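Local coordinates for protein beta-lactamase (Sebaldella termitidis, PDB 6N1N) that probably hydrolyses beta-lactam antibiotics to substituted beta-amino acids, as a class D serine beta-lactamase, at residues T26-W35 with E148-E159. Numbering follows the deposited sequence.
Sequences TIYDYKNKIW and EEQIDFLINLYE
Ile151 and Ile155 of helix 147-159 pack on Thr26, Tyr28 and Trp35 of the hairpin of strands 22-29 and 34-37, a helix-on-sheet contact in the serine beta-lactamase/penicillin-binding-protein fold. Strand 26-29 and the helix run in roughly the same direction, their axes 32° apart. Ile151 serves both strands by splitting its branches: with chi1 at -74°, CG2 lies anti to the backbone N and meets Trp35 CH2 at 3.6 Å and also Tyr28 CB, while CD1 on the other branch lies 3.6 Å from Thr26 CG2. One turn on, Ile155 sends CD1 to Tyr28 CD2, 3.5 Å away. Within the hairpin, Tyr28 CD1 rests over one face of the Trp35 indole, near its rim. Tyr30, just past the end of strand 26-29, makes its contact near the last turn of the helix: its OH donates to the anti lone pair of Glu159 OE2 (2.6 Å), and one ring face receives the edge of Tyr158 in a T-shaped stack, centroids 5.4 Å apart and planes at 77°. The other Glu159 oxygen pairs with Lys161. The same helix also lies against neighbouring strands, Leu154 and Ile155 touching Phe215 of strand 212-222 and Tyr158 meeting Tyr206 of strand 198-209, while Phe153 and Leu157 pack on helix 56-63.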
loop_
_atom_site.group_PDB
_atom_site.type_symbol
_atom_site.label_atom_id
_atom_site.label_comp_id
_atom_site.label_asym_id
_atom_site.label_seq_id
_atom_site.Cartn_x
_atom_site.Cartn_y
_atom_site.Cartn_z
ATOM N N THR A 26 -1.297 0.151 12.544
ATOM C CA THR A 26 -1.632 -1.243 12.818
ATOM C C THR A 26 -0.477 -2.095 12.316
ATOM O O THR A 26 -0.022 -1.922 11.185
ATOM C CB THR A 26 -2.948 -1.641 12.109
ATOM O OG1 THR A 26 -3.989 -0.753 12.525
ATOM C CG2 THR A 26 -3.349 -3.078 12.420
ATOM N N ILE A 27 -0.013 -3.039 13.152
ATOM C CA ILE A 27 1.086 -3.920 12.816
ATOM C C ILE A 27 0.696 -5.341 13.192
ATOM O O ILE A 27 0.028 -5.567 14.208
ATOM C CB ILE A 27 2.371 -3.469 13.539
ATOM C CG1 ILE A 27 2.861 -2.126 12.991
ATOM C CG2 ILE A 27 3.483 -4.512 13.406
ATOM C CD1 ILE A 27 3.832 -1.427 13.896
ATOM N N TYR A 28 1.097 -6.298 12.358
ATOM C CA TYR A 28 0.928 -7.719 12.645
ATOM C C TYR A 28 2.293 -8.386 12.663
ATOM O O TYR A 28 3.004 -8.388 11.652
ATOM C CB TYR A 28 0.028 -8.387 11.619
ATOM C CG TYR A 28 -0.212 -9.865 11.883
ATOM C CD1 TYR A 28 -1.027 -10.271 12.916
ATOM C CD2 TYR A 28 0.365 -10.821 11.085
ATOM C CE1 TYR A 28 -1.255 -11.613 13.157
ATOM C CE2 TYR A 28 0.136 -12.166 11.298
ATOM C CZ TYR A 28 -0.675 -12.562 12.334
ATOM O OH TYR A 28 -0.914 -13.903 12.577
ATOM N N ASP A 29 2.641 -8.932 13.820
ATOM C CA ASP A 29 3.820 -9.752 14.047
ATOM C C ASP A 29 3.503 -11.169 13.573
ATOM O O ASP A 29 2.683 -11.862 14.168
ATOM C CB ASP A 29 4.163 -9.647 15.534
ATOM C CG ASP A 29 5.279 -10.578 15.977
ATOM O OD1 ASP A 29 5.537 -11.576 15.300
ATOM O OD2 ASP A 29 5.867 -10.315 17.053
ATOM N N TYR A 30 4.154 -11.591 12.491
ATOM C CA TYR A 30 3.798 -12.824 11.795
ATOM C C TYR A 30 4.181 -14.070 12.584
ATOM O O TYR A 30 3.365 -14.991 12.751
ATOM C CB TYR A 30 4.480 -12.810 10.420
ATOM C CG TYR A 30 4.195 -14.013 9.567
ATOM C CD1 TYR A 30 3.011 -14.121 8.858
ATOM C CD2 TYR A 30 5.121 -15.024 9.449
ATOM C CE1 TYR A 30 2.752 -15.239 8.062
ATOM C CE2 TYR A 30 4.873 -16.130 8.648
ATOM C CZ TYR A 30 3.698 -16.226 7.965
ATOM O OH TYR A 30 3.468 -17.335 7.203
ATOM N N LYS A 31 5.427 -14.134 13.055
ATOM C CA LYS A 31 5.890 -15.319 13.765
ATOM C C LYS A 31 5.080 -15.558 15.039
ATOM O O LYS A 31 4.686 -16.700 15.345
ATOM C CB LYS A 31 7.373 -15.163 14.087
ATOM C CG LYS A 31 7.948 -16.220 14.975
ATOM C CD LYS A 31 9.461 -16.165 14.970
ATOM C CE LYS A 31 9.977 -15.017 15.773
ATOM N NZ LYS A 31 11.484 -14.996 15.761
ATOM N N ASN A 32 4.818 -14.494 15.793
ATOM C CA ASN A 32 4.125 -14.605 17.068
ATOM C C ASN A 32 2.610 -14.470 16.963
ATOM O O ASN A 32 1.921 -14.727 17.956
ATOM C CB ASN A 32 4.679 -13.558 18.033
ATOM C CG ASN A 32 6.132 -13.803 18.357
ATOM O OD1 ASN A 32 6.506 -14.909 18.816
ATOM N ND2 ASN A 32 6.976 -12.804 18.129
ATOM N N LYS A 33 2.093 -14.108 15.787
ATOM C CA LYS A 33 0.663 -13.883 15.565
ATOM C C LYS A 33 0.102 -12.857 16.555
ATOM O O LYS A 33 -0.853 -13.106 17.296
ATOM C CB LYS A 33 -0.104 -15.214 15.629
ATOM C CG LYS A 33 0.441 -16.273 14.710
ATOM C CD LYS A 33 -0.498 -17.482 14.664
ATOM C CE LYS A 33 -0.069 -18.500 13.618
ATOM N NZ LYS A 33 1.151 -19.220 14.033
ATOM N N ILE A 34 0.692 -11.659 16.544
ATOM C CA ILE A 34 0.267 -10.587 17.439
ATOM C C ILE A 34 -0.160 -9.372 16.626
ATOM O O ILE A 34 0.610 -8.861 15.802
ATOM C CB ILE A 34 1.382 -10.208 18.436
ATOM C CG1 ILE A 34 1.702 -11.408 19.334
ATOM C CG2 ILE A 34 0.968 -9.015 19.267
ATOM C CD1 ILE A 34 2.907 -11.192 20.209
ATOM N N TRP A 35 -1.390 -8.899 16.894
ATOM C CA TRP A 35 -1.881 -7.634 16.362
ATOM C C TRP A 35 -1.550 -6.505 17.332
ATOM O O TRP A 35 -1.864 -6.588 18.525
ATOM C CB TRP A 35 -3.398 -7.688 16.137
ATOM C CG TRP A 35 -3.810 -8.500 14.949
ATOM C CD1 TRP A 35 -4.110 -9.831 14.941
ATOM C CD2 TRP A 35 -3.962 -8.049 13.594
ATOM N NE1 TRP A 35 -4.441 -10.240 13.678
ATOM C CE2 TRP A 35 -4.345 -9.174 12.826
ATOM C CE3 TRP A 35 -3.817 -6.815 12.956
ATOM C CZ2 TRP A 35 -4.611 -9.087 11.469
ATOM C CZ3 TRP A 35 -4.064 -6.739 11.608
ATOM C CH2 TRP A 35 -4.461 -7.861 10.872
ATOM N N GLU A 148 -6.741 -3.174 8.606
ATOM C CA GLU A 148 -6.776 -4.624 8.817
ATOM C C GLU A 148 -6.822 -5.401 7.504
ATOM O O GLU A 148 -6.096 -6.386 7.329
ATOM C CB GLU A 148 -7.978 -4.952 9.701
ATOM C CG GLU A 148 -8.285 -6.404 9.928
ATOM C CD GLU A 148 -9.598 -6.582 10.693
ATOM O OE1 GLU A 148 -10.077 -5.582 11.282
ATOM O OE2 GLU A 148 -10.143 -7.707 10.698
ATOM N N GLU A 149 -7.654 -4.968 6.559
ATOM C CA GLU A 149 -7.784 -5.650 5.280
ATOM C C GLU A 149 -6.547 -5.482 4.407
ATOM O O GLU A 149 -6.194 -6.405 3.650
ATOM C CB GLU A 149 -9.021 -5.124 4.544
ATOM C CG GLU A 149 -10.320 -5.497 5.202
ATOM C CD GLU A 149 -11.523 -4.860 4.557
ATOM O OE1 GLU A 149 -11.461 -3.670 4.199
ATOM O OE2 GLU A 149 -12.539 -5.563 4.403
ATOM N N GLN A 150 -5.879 -4.328 4.489
ATOM C CA GLN A 150 -4.599 -4.186 3.801
ATOM C C GLN A 150 -3.620 -5.236 4.294
ATOM O O GLN A 150 -2.953 -5.908 3.506
ATOM C CB GLN A 150 -3.991 -2.798 4.025
ATOM C CG GLN A 150 -4.707 -1.660 3.352
ATOM C CD GLN A 150 -4.124 -1.282 2.015
ATOM O OE1 GLN A 150 -3.456 -2.074 1.337
ATOM N NE2 GLN A 150 -4.395 -0.048 1.610
ATOM N N ILE A 151 -3.535 -5.388 5.614
ATOM C CA ILE A 151 -2.592 -6.335 6.196
ATOM C C ILE A 151 -2.965 -7.758 5.812
ATOM O O ILE A 151 -2.095 -8.572 5.481
ATOM C CB ILE A 151 -2.528 -6.148 7.719
ATOM C CG1 ILE A 151 -1.734 -4.861 8.035
ATOM C CG2 ILE A 151 -1.928 -7.380 8.397
ATOM C CD1 ILE A 151 -1.827 -4.388 9.456
ATOM N N ASP A 152 -4.247 -8.102 5.857
ATOM C CA ASP A 152 -4.607 -9.480 5.539
ATOM C C ASP A 152 -4.254 -9.800 4.092
ATOM O O ASP A 152 -3.756 -10.892 3.798
ATOM C CB ASP A 152 -6.082 -9.725 5.855
ATOM C CG ASP A 152 -6.290 -10.099 7.356
ATOM O OD1 ASP A 152 -5.470 -10.877 7.917
ATOM O OD2 ASP A 152 -7.231 -9.599 7.990
ATOM N N PHE A 153 -4.428 -8.821 3.198
ATOM C CA PHE A 153 -4.034 -8.984 1.798
ATOM C C PHE A 153 -2.520 -9.153 1.673
ATOM O O PHE A 153 -2.042 -10.022 0.925
ATOM C CB PHE A 153 -4.535 -7.777 0.994
ATOM C CG PHE A 153 -3.782 -7.548 -0.295
ATOM C CD1 PHE A 153 -4.016 -8.328 -1.405
ATOM C CD2 PHE A 153 -2.812 -6.575 -0.364
ATOM C CE1 PHE A 153 -3.287 -8.122 -2.571
ATOM C CE2 PHE A 153 -2.095 -6.366 -1.511
ATOM C CZ PHE A 153 -2.320 -7.124 -2.613
ATOM N N LEU A 154 -1.761 -8.370 2.427
ATOM C CA LEU A 154 -0.309 -8.444 2.358
ATOM C C LEU A 154 0.216 -9.762 2.931
ATOM O O LEU A 154 1.190 -10.289 2.410
ATOM C CB LEU A 154 0.318 -7.266 3.084
ATOM C CG LEU A 154 0.116 -5.909 2.414
ATOM C CD1 LEU A 154 0.363 -4.781 3.379
ATOM C CD2 LEU A 154 1.024 -5.771 1.202
ATOM N N ILE A 155 -0.424 -10.303 3.981
ATOM C CA ILE A 155 -0.027 -11.613 4.508
ATOM C C ILE A 155 -0.233 -12.692 3.453
ATOM O O ILE A 155 0.614 -13.581 3.257
ATOM C CB ILE A 155 -0.812 -11.939 5.795
ATOM C CG1 ILE A 155 -0.456 -10.984 6.930
ATOM C CG2 ILE A 155 -0.540 -13.366 6.247
ATOM C CD1 ILE A 155 -1.417 -11.029 8.090
ATOM N N ASN A 156 -1.398 -12.680 2.810
ATOM C CA ASN A 156 -1.669 -13.630 1.742
ATOM C C ASN A 156 -0.686 -13.481 0.583
ATOM O O ASN A 156 -0.332 -14.466 -0.057
ATOM C CB ASN A 156 -3.114 -13.471 1.260
ATOM C CG ASN A 156 -4.098 -14.163 2.175
ATOM O OD1 ASN A 156 -3.843 -15.269 2.639
ATOM N ND2 ASN A 156 -5.213 -13.514 2.453
ATOM N N LEU A 157 -0.284 -12.250 0.254
ATOM C CA LEU A 157 0.757 -12.055 -0.752
ATOM C C LEU A 157 2.071 -12.689 -0.308
ATOM O O LEU A 157 2.696 -13.477 -1.051
ATOM C CB LEU A 157 0.913 -10.539 -1.034
ATOM C CG LEU A 157 1.754 -10.029 -2.201
ATOM C CD1 LEU A 157 1.663 -8.483 -2.368
ATOM C CD2 LEU A 157 3.199 -10.419 -2.089
ATOM N N TYR A 158 2.497 -12.379 0.921
ATOM C CA TYR A 158 3.726 -12.952 1.458
ATOM C C TYR A 158 3.698 -14.475 1.457
ATOM O O TYR A 158 4.699 -15.115 1.097
ATOM C CB TYR A 158 3.951 -12.409 2.868
ATOM C CG TYR A 158 5.154 -13.021 3.553
ATOM C CD1 TYR A 158 6.437 -12.636 3.208
ATOM C CD2 TYR A 158 4.998 -13.979 4.531
ATOM C CE1 TYR A 158 7.553 -13.200 3.820
ATOM C CE2 TYR A 158 6.082 -14.542 5.150
ATOM C CZ TYR A 158 7.368 -14.141 4.799
ATOM O OH TYR A 158 8.451 -14.718 5.432
ATOM N N GLU A 159 2.591 -15.074 1.883
ATOM C CA GLU A 159 2.454 -16.527 1.900
ATOM C C GLU A 159 2.210 -17.107 0.517
ATOM O O GLU A 159 2.236 -18.335 0.356
ATOM C CB GLU A 159 1.317 -16.919 2.845
ATOM C CG GLU A 159 1.702 -16.749 4.311
ATOM C CD GLU A 159 0.603 -17.156 5.281
ATOM O OE1 GLU A 159 -0.567 -17.253 4.846
ATOM O OE2 GLU A 159 0.925 -17.383 6.469
#